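Local structure of nucleoside-diphosphate sugar epimerase (SulA family) (Corynebacterium glutamicum, 3OH8) at residues Ala252-His260 against Asp276-Glu286; Phe337-Ile348 against His425-Ala435. The protein is probably a nucleoside-diphosphate-sugar epimerase of the SulA family, built around an NAD(P)-binding Rossmann-type domain. All coordinates share one frame; numbering follows the deposited sequence.

Contact 1: Ala252-His260 against Asp276-Glu286; sequences ASAVGFYGH and DFLAEVCRDWE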
loop_
_atom_site.group_PDB
_atom_site.type_symbol
_atom_site.label_atom_id
_atom_site.label_comp_id
_atom_site.label_asym_id
_atom_site.label_seq_id
_atom_site.Cartn_x
_atom_site.Cartn_y
_atom_site.Cartn_z
ATOM N N ALA A 252 -0.737 -15.409 4.637
ATOM C CA ALA A 252 0.528 -14.750 4.946
ATOM C C ALA A 252 1.566 -15.778 5.401
ATOM O O ALA A 252 1.231 -16.760 6.059
ATOM C CB ALA A 252 0.331 -13.702 6.028
ATOM N N SER A 253 2.823 -15.560 5.036
ATOM C CA SER A 253 3.911 -16.356 5.598
ATOM C C SER A 253 5.101 -15.426 5.743
ATOM O O SER A 253 4.913 -14.216 5.859
ATOM C CB SER A 253 4.236 -17.570 4.725
ATOM O OG SER A 253 5.195 -18.396 5.370
ATOM N N ALA A 254 6.320 -15.965 5.736
ATOM C CA ALA A 254 7.504 -15.124 5.951
ATOM C C ALA A 254 8.749 -15.765 5.376
ATOM O O ALA A 254 8.843 -16.987 5.297
ATOM C CB ALA A 254 7.702 -14.856 7.466
ATOM N N VAL A 255 9.714 -14.940 4.990
ATOM C CA VAL A 255 10.988 -15.456 4.502
ATOM C C VAL A 255 11.703 -16.196 5.632
ATOM O O VAL A 255 12.683 -16.922 5.402
ATOM C CB VAL A 255 11.885 -14.327 3.979
ATOM C CG1 VAL A 255 11.300 -13.725 2.683
ATOM C CG2 VAL A 255 12.035 -13.263 5.046
ATOM N N GLY A 256 11.198 -16.012 6.850
ATOM C CA GLY A 256 11.686 -16.730 8.018
ATOM C C GLY A 256 11.565 -18.227 7.823
ATOM O O GLY A 256 12.170 -19.010 8.550
ATOM N N PHE A 257 10.764 -18.625 6.838
ATOM C CA PHE A 257 10.673 -20.017 6.424
ATOM C C PHE A 257 12.061 -20.598 6.119
ATOM O O PHE A 257 12.307 -21.779 6.362
ATOM C CB PHE A 257 9.794 -20.128 5.178
ATOM C CG PHE A 257 9.741 -21.515 4.590
ATOM C CD1 PHE A 257 8.785 -22.432 5.021
ATOM C CD2 PHE A 257 10.634 -21.903 3.605
ATOM C CE1 PHE A 257 8.724 -23.717 4.482
ATOM C CE2 PHE A 257 10.585 -23.183 3.066
ATOM C CZ PHE A 257 9.626 -24.092 3.508
ATOM N N TYR A 258 12.944 -19.771 5.563
ATOM C CA TYR A 258 14.260 -20.230 5.138
ATOM C C TYR A 258 15.244 -20.254 6.299
ATOM O O TYR A 258 16.411 -20.647 6.140
ATOM C CB TYR A 258 14.796 -19.352 3.992
ATOM C CG TYR A 258 13.865 -19.327 2.817
ATOM C CD1 TYR A 258 13.676 -20.462 2.040
ATOM C CD2 TYR A 258 13.144 -18.178 2.500
ATOM C CE1 TYR A 258 12.805 -20.456 0.964
ATOM C CE2 TYR A 258 12.264 -18.160 1.421
ATOM C CZ TYR A 258 12.098 -19.298 0.669
ATOM O OH TYR A 258 11.235 -19.288 -0.378
ATOM N N GLY A 259 14.767 -19.840 7.464
ATOM C CA GLY A 259 15.625 -19.719 8.622
ATOM C C GLY A 259 16.075 -18.280 8.759
ATOM O O GLY A 259 15.974 -17.490 7.812
ATOM N N HIS A 260 16.579 -17.931 9.935
ATOM C CA HIS A 260 16.972 -16.554 10.190
ATOM C C HIS A 260 18.280 -16.191 9.488
ATOM O O HIS A 260 18.526 -15.024 9.195
ATOM C CB HIS A 260 17.027 -16.260 11.702
ATOM C CG HIS A 260 18.279 -16.729 12.378
ATOM N ND1 HIS A 260 19.338 -15.888 12.645
ATOM C CD2 HIS A 260 18.633 -17.942 12.861
ATOM C CE1 HIS A 260 20.295 -16.566 13.255
ATOM N NE2 HIS A 260 19.892 -17.815 13.398
ATOM N N ASP A 276 16.182 -23.528 12.076
ATOM C CA ASP A 276 15.961 -22.945 13.394
ATOM C C ASP A 276 14.482 -22.959 13.787
ATOM O O ASP A 276 13.646 -23.504 13.071
ATOM C CB ASP A 276 16.516 -21.518 13.434
ATOM C CG ASP A 276 16.013 -20.669 12.285
ATOM O OD1 ASP A 276 15.057 -21.092 11.598
ATOM O OD2 ASP A 276 16.576 -19.580 12.066
ATOM N N PHE A 277 14.163 -22.374 14.935
ATOM C CA PHE A 277 12.787 -22.394 15.411
ATOM C C PHE A 277 11.890 -21.533 14.528
ATOM O O PHE A 277 10.732 -21.868 14.290
ATOM C CB PHE A 277 12.692 -21.927 16.861
ATOM C CG PHE A 277 11.312 -22.054 17.445
ATOM C CD1 PHE A 277 10.761 -23.309 17.681
ATOM C CD2 PHE A 277 10.562 -20.929 17.748
ATOM C CE1 PHE A 277 9.489 -23.443 18.218
ATOM C CE2 PHE A 277 9.288 -21.052 18.287
ATOM C CZ PHE A 277 8.752 -22.317 18.521
ATOM N N LEU A 278 12.432 -20.420 14.050
ATOM C CA LEU A 278 11.693 -19.551 13.150
ATOM C C LEU A 278 11.210 -20.347 11.942
ATOM O O LEU A 278 10.030 -20.285 11.562
ATOM C CB LEU A 278 12.573 -18.384 12.703
ATOM C CG LEU A 278 12.038 -17.517 11.563
ATOM C CD1 LEU A 278 10.732 -16.866 11.971
ATOM C CD2 LEU A 278 13.071 -16.467 11.155
ATOM N N ALA A 279 12.125 -21.090 11.327
ATOM C CA ALA A 279 11.782 -21.926 10.176
ATOM C C ALA A 279 10.690 -22.936 10.526
ATOM O O ALA A 279 9.796 -23.207 9.717
ATOM C CB ALA A 279 13.017 -22.649 9.641
ATOM N N GLU A 280 10.769 -23.500 11.729
ATOM C CA GLU A 280 9.807 -24.512 12.130
ATOM C C GLU A 280 8.427 -23.892 12.249
ATOM O O GLU A 280 7.450 -24.448 11.763
ATOM C CB GLU A 280 10.204 -25.159 13.457
ATOM C CG GLU A 280 9.150 -26.110 14.007
ATOM C CD GLU A 280 9.656 -26.915 15.194
ATOM O OE1 GLU A 280 10.798 -26.674 15.640
ATOM O OE2 GLU A 280 8.908 -27.788 15.679
ATOM N N VAL A 281 8.362 -22.740 12.903
ATOM C CA VAL A 281 7.108 -22.010 13.047
ATOM C C VAL A 281 6.478 -21.763 11.687
ATOM O O VAL A 281 5.298 -22.042 11.482
ATOM C CB VAL A 281 7.307 -20.658 13.760
ATOM C CG1 VAL A 281 6.076 -19.782 13.584
ATOM C CG2 VAL A 281 7.618 -20.889 15.242
ATOM N N CYS A 282 7.273 -21.271 10.747
ATOM C CA CYS A 282 6.762 -21.010 9.410
ATOM C C CYS A 282 6.316 -22.270 8.674
ATOM O O CYS A 282 5.303 -22.240 7.971
ATOM C CB CYS A 282 7.770 -20.203 8.583
ATOM S SG CYS A 282 8.091 -18.575 9.281
ATOM N N ARG A 283 7.054 -23.372 8.817
ATOM C CA ARG A 283 6.620 -24.633 8.209
ATOM C C ARG A 283 5.246 -25.023 8.745
ATOM O O ARG A 283 4.359 -25.412 7.981
ATOM C CB ARG A 283 7.607 -25.792 8.478
ATOM C CG ARG A 283 8.963 -25.696 7.751
ATOM C CD ARG A 283 9.762 -27.012 7.858
ATOM N NE ARG A 283 10.084 -27.369 9.242
ATOM C CZ ARG A 283 11.198 -26.996 9.876
ATOM N NH1 ARG A 283 12.103 -26.239 9.262
ATOM N NH2 ARG A 283 11.409 -27.371 11.129
ATOM N N ASP A 284 5.080 -24.951 10.062
ATOM C CA ASP A 284 3.805 -25.308 10.683
ATOM C C ASP A 284 2.700 -24.349 10.248
ATOM O O ASP A 284 1.570 -24.752 9.988
ATOM C CB ASP A 284 3.930 -25.245 12.194
ATOM C CG ASP A 284 4.849 -26.329 12.751
ATOM O OD1 ASP A 284 5.204 -27.251 11.989
ATOM O OD2 ASP A 284 5.213 -26.248 13.942
ATOM N N TRP A 285 3.042 -23.067 10.195
ATOM C CA TRP A 285 2.094 -22.030 9.804
ATOM C C TRP A 285 1.574 -22.292 8.381
ATOM O O TRP A 285 0.370 -22.221 8.112
ATOM C CB TRP A 285 2.821 -20.692 9.903
ATOM C CG TRP A 285 2.031 -19.457 9.670
ATOM C CD1 TRP A 285 0.675 -19.328 9.588
ATOM C CD2 TRP A 285 2.576 -18.143 9.501
ATOM N NE1 TRP A 285 0.339 -18.006 9.374
ATOM C CE2 TRP A 285 1.489 -17.261 9.317
ATOM C CE3 TRP A 285 3.880 -17.631 9.488
ATOM C CZ2 TRP A 285 1.664 -15.886 9.117
ATOM C CZ3 TRP A 285 4.056 -16.270 9.284
ATOM C CH2 TRP A 285 2.949 -15.411 9.096
ATOM N N GLU A 286 2.477 -22.623 7.469
ATOM C CA GLU A 286 2.060 -22.986 6.122
ATOM C C GLU A 286 1.293 -24.311 6.083
ATOM O O GLU A 286 0.286 -24.443 5.383
ATOM C CB GLU A 286 3.272 -23.007 5.186
ATOM C CG GLU A 286 3.880 -21.612 5.015
ATOM C CD GLU A 286 5.008 -21.583 4.008
ATOM O OE1 GLU A 286 5.231 -22.610 3.333
ATOM O OE2 GLU A 286 5.678 -20.537 3.900
HETATM O O HOH W 1 0.072 -19.726 6.015
HETATM O O HOH W 2 -1.304 -16.507 7.467
#
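W285 lies flat beneath the backbone of A252 and S253, where the helix starting at F277 packs against a central parallel strand in the Rossmann-type domain. Strand 252-254 and helix 277-286 run nearly antiparallel, at 157°, with axes 8.6 Å apart. The ring contacts share one face of the indole: S253 CA makes a CH-pi contact 3.9 Å from the centroid of its six-membered ring, and A252 O sits above the CE2-CZ2 bond, 3.2 Å from CZ2. CG of W285 is anti to its backbone N (chi1 -175°), which carries the indole out under the strand. R229 of helix 222-242 adds a cation-pi contact to this tryptophan.

The apolar contacts run from A254 into the 3-10 segment, at G256 and F257. C282 CB meets F257 CB at the edge of the phenylalanine ring, and A254 CB rests against C282 SG. At G256, with no side chain, L278 CD2 comes within 3.4 Å of CA, tighter than usual carbon contact, and A279 CA gives a CA-H...O contact to G256 O; F257 and A279 bring the backbones closest.

Among the polar contacts, S253 OG donates to E286 OE2 over 2.6 Å, using the anti lone pair of that oxygen. The same OE2 forms a salt bridge with R303 of strand 298-308, which would favour a charged carboxylate; R303 also makes a cation-pi contact with F257. At the other end D276 caps the helix, its OD1 accepting from A279 N over 2.9 Å, with the N lying 36° out of the carboxylate plane. Two waters bridge A252 O to W285: one reaches W285 O, while the other donates to A252 O (2.9 Å) and accepts a weak bond from W285 NE1.

Contact 2: Phe337-Ile348 against His425-Ala435; sequences FSWIAIDDLTDI and HTFRYTDIGAA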
loop_
_atom_site.group_PDB
_atom_site.type_symbol
_atom_site.label_atom_id
_atom_site.label_comp_id
_atom_site.label_asym_id
_atom_site.label_seq_id
_atom_site.Cartn_x
_atom_site.Cartn_y
_atom_site.Cartn_z
ATOM N N PHE A 337 19.573 -8.001 3.985
ATOM C CA PHE A 337 18.303 -7.441 4.406
ATOM C C PHE A 337 17.278 -7.723 3.307
ATOM O O PHE A 337 17.377 -7.195 2.208
ATOM C CB PHE A 337 18.462 -5.930 4.634
ATOM C CG PHE A 337 17.222 -5.249 5.131
ATOM C CD1 PHE A 337 16.586 -5.687 6.276
ATOM C CD2 PHE A 337 16.700 -4.154 4.454
ATOM C CE1 PHE A 337 15.445 -5.055 6.737
ATOM C CE2 PHE A 337 15.561 -3.515 4.908
ATOM C CZ PHE A 337 14.929 -3.965 6.053
ATOM N N SER A 338 16.317 -8.584 3.615
ATOM C CA SER A 338 15.295 -9.001 2.660
ATOM C C SER A 338 14.051 -8.112 2.830
ATOM O O SER A 338 13.293 -8.251 3.802
ATOM C CB SER A 338 14.969 -10.478 2.893
ATOM O OG SER A 338 13.850 -10.900 2.146
ATOM N N TRP A 339 13.865 -7.185 1.890
ATOM C CA TRP A 339 12.899 -6.093 2.046
ATOM C C TRP A 339 11.933 -6.059 0.874
ATOM O O TRP A 339 12.232 -6.574 -0.195
ATOM C CB TRP A 339 13.627 -4.752 2.087
ATOM C CG TRP A 339 14.299 -4.444 0.788
ATOM C CD1 TRP A 339 15.540 -4.852 0.394
ATOM C CD2 TRP A 339 13.763 -3.683 -0.308
ATOM N NE1 TRP A 339 15.810 -4.397 -0.878
ATOM C CE2 TRP A 339 14.737 -3.668 -1.330
ATOM C CE3 TRP A 339 12.554 -3.014 -0.526
ATOM C CZ2 TRP A 339 14.542 -3.013 -2.555
ATOM C CZ3 TRP A 339 12.357 -2.356 -1.743
ATOM C CH2 TRP A 339 13.350 -2.361 -2.738
ATOM N N ILE A 340 10.779 -5.431 1.081
ATOM C CA ILE A 340 9.867 -5.136 -0.020
ATOM C C ILE A 340 9.102 -3.836 0.280
ATOM O O ILE A 340 8.747 -3.567 1.427
ATOM C CB ILE A 340 8.881 -6.312 -0.266
ATOM C CG1 ILE A 340 8.014 -6.022 -1.504
ATOM C CG2 ILE A 340 8.039 -6.587 1.001
ATOM C CD1 ILE A 340 7.207 -7.217 -2.010
ATOM N N ALA A 341 8.890 -3.013 -0.738
ATOM C CA ALA A 341 8.123 -1.775 -0.558
ATOM C C ALA A 341 6.698 -2.185 -0.266
ATOM O O ALA A 341 6.210 -3.174 -0.821
ATOM C CB ALA A 341 8.199 -0.914 -1.814
ATOM N N ILE A 342 6.035 -1.478 0.641
ATOM C CA ILE A 342 4.697 -1.916 1.021
ATOM C C ILE A 342 3.762 -2.024 -0.199
ATOM O O ILE A 342 2.941 -2.944 -0.282
ATOM C CB ILE A 342 4.073 -1.062 2.136
ATOM C CG1 ILE A 342 2.718 -1.660 2.525
ATOM C CG2 ILE A 342 3.951 0.418 1.727
ATOM C CD1 ILE A 342 2.151 -1.112 3.819
ATOM N N ASP A 343 3.899 -1.112 -1.153
ATOM C CA ASP A 343 3.017 -1.151 -2.313
ATOM C C ASP A 343 3.251 -2.414 -3.134
ATOM O O ASP A 343 2.307 -3.010 -3.659
ATOM C CB ASP A 343 3.182 0.091 -3.183
ATOM C CG ASP A 343 2.669 1.346 -2.514
ATOM O OD1 ASP A 343 1.577 1.299 -1.912
ATOM O OD2 ASP A 343 3.364 2.386 -2.593
ATOM N N ASP A 344 4.507 -2.837 -3.246
ATOM C CA ASP A 344 4.780 -4.079 -3.959
ATOM C C ASP A 344 4.195 -5.293 -3.245
ATOM O O ASP A 344 3.770 -6.247 -3.901
ATOM C CB ASP A 344 6.269 -4.258 -4.227
ATOM C CG ASP A 344 6.724 -3.449 -5.432
ATOM O OD1 ASP A 344 6.076 -3.577 -6.493
ATOM O OD2 ASP A 344 7.707 -2.685 -5.322
ATOM N N LEU A 345 4.160 -5.247 -1.914
ATOM C CA LEU A 345 3.605 -6.350 -1.142
ATOM C C LEU A 345 2.094 -6.464 -1.367
ATOM O O LEU A 345 1.598 -7.556 -1.673
ATOM C CB LEU A 345 3.932 -6.210 0.345
ATOM C CG LEU A 345 3.350 -7.283 1.281
ATOM C CD1 LEU A 345 3.805 -8.666 0.857
ATOM C CD2 LEU A 345 3.763 -7.018 2.737
ATOM N N THR A 346 1.364 -5.351 -1.241
ATOM C CA THR A 346 -0.064 -5.403 -1.537
ATOM C C THR A 346 -0.332 -5.786 -3.004
ATOM O O THR A 346 -1.254 -6.560 -3.272
ATOM C CB THR A 346 -0.839 -4.118 -1.114
ATOM O OG1 THR A 346 -0.367 -2.985 -1.852
ATOM C CG2 THR A 346 -0.648 -3.854 0.385
ATOM N N ASP A 347 0.465 -5.263 -3.944
ATOM C CA ASP A 347 0.345 -5.689 -5.346
ATOM C C ASP A 347 0.382 -7.209 -5.449
ATOM O O ASP A 347 -0.387 -7.821 -6.199
ATOM C CB ASP A 347 1.459 -5.101 -6.212
ATOM C CG ASP A 347 1.191 -3.655 -6.625
ATOM O OD1 ASP A 347 0.161 -3.074 -6.208
ATOM O OD2 ASP A 347 2.022 -3.102 -7.370
ATOM N N ILE A 348 1.301 -7.822 -4.700
ATOM C CA ILE A 348 1.471 -9.274 -4.757
ATOM C C ILE A 348 0.253 -9.981 -4.175
ATOM O O ILE A 348 -0.236 -10.954 -4.748
ATOM C CB ILE A 348 2.789 -9.703 -4.079
ATOM C CG1 ILE A 348 3.968 -9.264 -4.962
ATOM C CG2 ILE A 348 2.833 -11.203 -3.882
ATOM C CD1 ILE A 348 5.324 -9.243 -4.246
ATOM N N HIS A 425 6.450 -10.621 -13.415
ATOM C CA HIS A 425 5.845 -9.626 -12.534
ATOM C C HIS A 425 6.603 -8.308 -12.625
ATOM O O HIS A 425 7.832 -8.285 -12.630
ATOM C CB HIS A 425 5.843 -10.144 -11.088
ATOM C CG HIS A 425 5.123 -9.257 -10.125
ATOM N ND1 HIS A 425 3.749 -9.192 -10.060
ATOM C CD2 HIS A 425 5.587 -8.407 -9.176
ATOM C CE1 HIS A 425 3.393 -8.336 -9.119
ATOM N NE2 HIS A 425 4.490 -7.841 -8.574
ATOM N N THR A 426 5.867 -7.205 -12.678
ATOM C CA THR A 426 6.460 -5.881 -12.641
ATOM C C THR A 426 6.450 -5.392 -11.195
ATOM O O THR A 426 5.421 -5.446 -10.523
ATOM C CB THR A 426 5.661 -4.898 -13.536
ATOM O OG1 THR A 426 5.781 -5.295 -14.914
ATOM C CG2 THR A 426 6.151 -3.453 -13.371
ATOM N N PHE A 427 7.598 -4.929 -10.710
ATOM C CA PHE A 427 7.678 -4.345 -9.375
ATOM C C PHE A 427 7.660 -2.836 -9.495
ATOM O O PHE A 427 8.259 -2.274 -10.402
ATOM C CB PHE A 427 8.970 -4.762 -8.668
ATOM C CG PHE A 427 8.990 -6.193 -8.242
ATOM C CD1 PHE A 427 9.414 -7.179 -9.113
ATOM C CD2 PHE A 427 8.589 -6.554 -6.967
ATOM C CE1 PHE A 427 9.445 -8.507 -8.726
ATOM C CE2 PHE A 427 8.607 -7.886 -6.569
ATOM C CZ PHE A 427 9.035 -8.865 -7.447
ATOM N N ARG A 428 6.976 -2.185 -8.564
ATOM C CA ARG A 428 6.969 -0.737 -8.495
ATOM C C ARG A 428 8.337 -0.207 -8.086
ATOM O O ARG A 428 8.806 0.796 -8.624
ATOM C CB ARG A 428 5.931 -0.264 -7.484
ATOM C CG ARG A 428 4.497 -0.596 -7.875
ATOM C CD ARG A 428 3.508 0.164 -6.999
ATOM N NE ARG A 428 2.148 -0.366 -7.123
ATOM C CZ ARG A 428 1.057 0.306 -6.771
ATOM N NH1 ARG A 428 1.180 1.530 -6.279
ATOM N NH2 ARG A 428 -0.151 -0.242 -6.910
ATOM N N TYR A 429 8.967 -0.870 -7.120
ATOM C CA TYR A 429 10.268 -0.432 -6.625
ATOM C C TYR A 429 11.254 -1.591 -6.559
ATOM O O TYR A 429 11.173 -2.449 -5.685
ATOM C CB TYR A 429 10.111 0.236 -5.263
ATOM C CG TYR A 429 9.062 1.311 -5.299
ATOM C CD1 TYR A 429 9.339 2.551 -5.866
ATOM C CD2 TYR A 429 7.778 1.072 -4.814
ATOM C CE1 TYR A 429 8.365 3.543 -5.938
ATOM C CE2 TYR A 429 6.801 2.057 -4.871
ATOM C CZ TYR A 429 7.106 3.287 -5.445
ATOM O OH TYR A 429 6.160 4.263 -5.519
ATOM N N THR A 430 12.178 -1.623 -7.508
ATOM C CA THR A 430 13.194 -2.668 -7.521
ATOM C C THR A 430 14.379 -2.272 -6.632
ATOM O O THR A 430 15.125 -3.130 -6.154
ATOM C CB THR A 430 13.680 -2.955 -8.964
ATOM O OG1 THR A 430 14.106 -1.733 -9.568
ATOM C CG2 THR A 430 12.551 -3.532 -9.812
ATOM N N ASP A 431 14.548 -0.972 -6.406
ATOM C CA ASP A 431 15.690 -0.477 -5.638
ATOM C C ASP A 431 15.247 0.172 -4.336
ATOM O O ASP A 431 14.339 1.001 -4.324
ATOM C CB ASP A 431 16.495 0.531 -6.459
ATOM C CG ASP A 431 16.761 0.046 -7.867
ATOM O OD1 ASP A 431 17.202 -1.116 -8.023
ATOM O OD2 ASP A 431 16.523 0.828 -8.817
ATOM N N ILE A 432 15.912 -0.188 -3.247
ATOM C CA ILE A 432 15.472 0.246 -1.930
ATOM C C ILE A 432 15.506 1.766 -1.740
ATOM O O ILE A 432 14.656 2.327 -1.050
ATOM C CB ILE A 432 16.283 -0.449 -0.816
ATOM C CG1 ILE A 432 15.583 -0.262 0.531
ATOM C CG2 ILE A 432 17.719 0.065 -0.802
ATOM C CD1 ILE A 432 16.124 -1.148 1.628
ATOM N N GLY A 433 16.486 2.424 -2.353
ATOM C CA GLY A 433 16.542 3.875 -2.366
ATOM C C GLY A 433 15.278 4.482 -2.943
ATOM O O GLY A 433 14.731 5.433 -2.395
ATOM N N ALA A 434 14.798 3.928 -4.046
ATOM C CA ALA A 434 13.561 4.421 -4.646
ATOM C C ALA A 434 12.324 4.118 -3.790
ATOM O O ALA A 434 11.400 4.922 -3.742
ATOM C CB ALA A 434 13.387 3.864 -6.051
ATOM N N ALA A 435 12.301 2.959 -3.132
ATOM C CA ALA A 435 11.187 2.618 -2.246
ATOM C C ALA A 435 11.136 3.571 -1.058
ATOM O O ALA A 435 10.069 4.050 -0.666
ATOM C CB ALA A 435 11.319 1.178 -1.754
HETATM O O HOH W 3 9.606 -3.497 -3.585
HETATM O O HOH W 4 3.438 3.192 -5.542
HETATM O O HOH W 5 4.756 -6.140 -6.605
HETATM O O HOH W 6 2.989 -4.675 -9.312
#
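D344 holds R428 and Y429 by their backbones, one carboxylate oxygen to each of two successive N-H groups: OD1 accepts from R428 N over 2.7 Å and OD2 from Y429 N over 2.8 Å. Both bonds use syn lone pairs and together grip both oxygens, which would fix the carboxylate's rotation. One helical turn later D347 takes the side chain of R428 in a salt bridge, OD2 to NE at 2.8 Å, met on the syn side but 24° out of the carboxylate plane; NH2 adds a weak bond to OD1. The extended R428 chain, straight from CG to NE, crosses D343 at about a right angle, with D343 CB over one face of the guanidinium.

The apolar half lies on the strand side. I432 stands over one face of W339, its CB 3.8 Å from the centroid of the six-membered ring in a CH-pi contact. With chi1 65°, CG of W339 sits between backbone N and carbonyl carbon, which swings the indole across to I432 and to A435 CB, 3.7 Å from CZ3. A341 CB touches both Y429 CD2 and A435 CB.

Waters form the next shell. One donates to D344 OD2 and Y429 O and accepts from A341 N; a second donates to both O and OD1 of D344 and lies 2.6 Å from H425 NE2. Protein groups position the rest: Q166 bonds to D347 OD1, Q128 to D343 OD1, D132 pairs with R428 NH1, and N368 O receives W339 NE1. The contact thus joins the strand-to-helix junction at A341 to the C-terminal DUF1731 region, with helices 119-139 and 158-169 flanking its charged side and strand 298-308 backing F337, W339 and I432.

Overall arrangement
Contact 2 is more deeply buried, about 10 Å from the centre of the chain, whereas contact 1 lies about 24 Å out and is only partly buried. Their centres are 21 Å apart, yet both reach the same mixed sheet: strands 248-254 and 336-341 both pair in parallel with strand 298-308, at successive positions along it, and V255 CG1 touches S338 OG at 3.8 Å. Contact 1 is local, joining a strand and a helix of the epimerase family region; contact 2 ties that region to the later DUF1731 segment. Contact 1 relies mainly on ring and backbone packing, with one serine-glutamate hydrogen bond and a helix N-cap, while contact 2 pairs a tryptophan patch with aspartates, an arginine and waters.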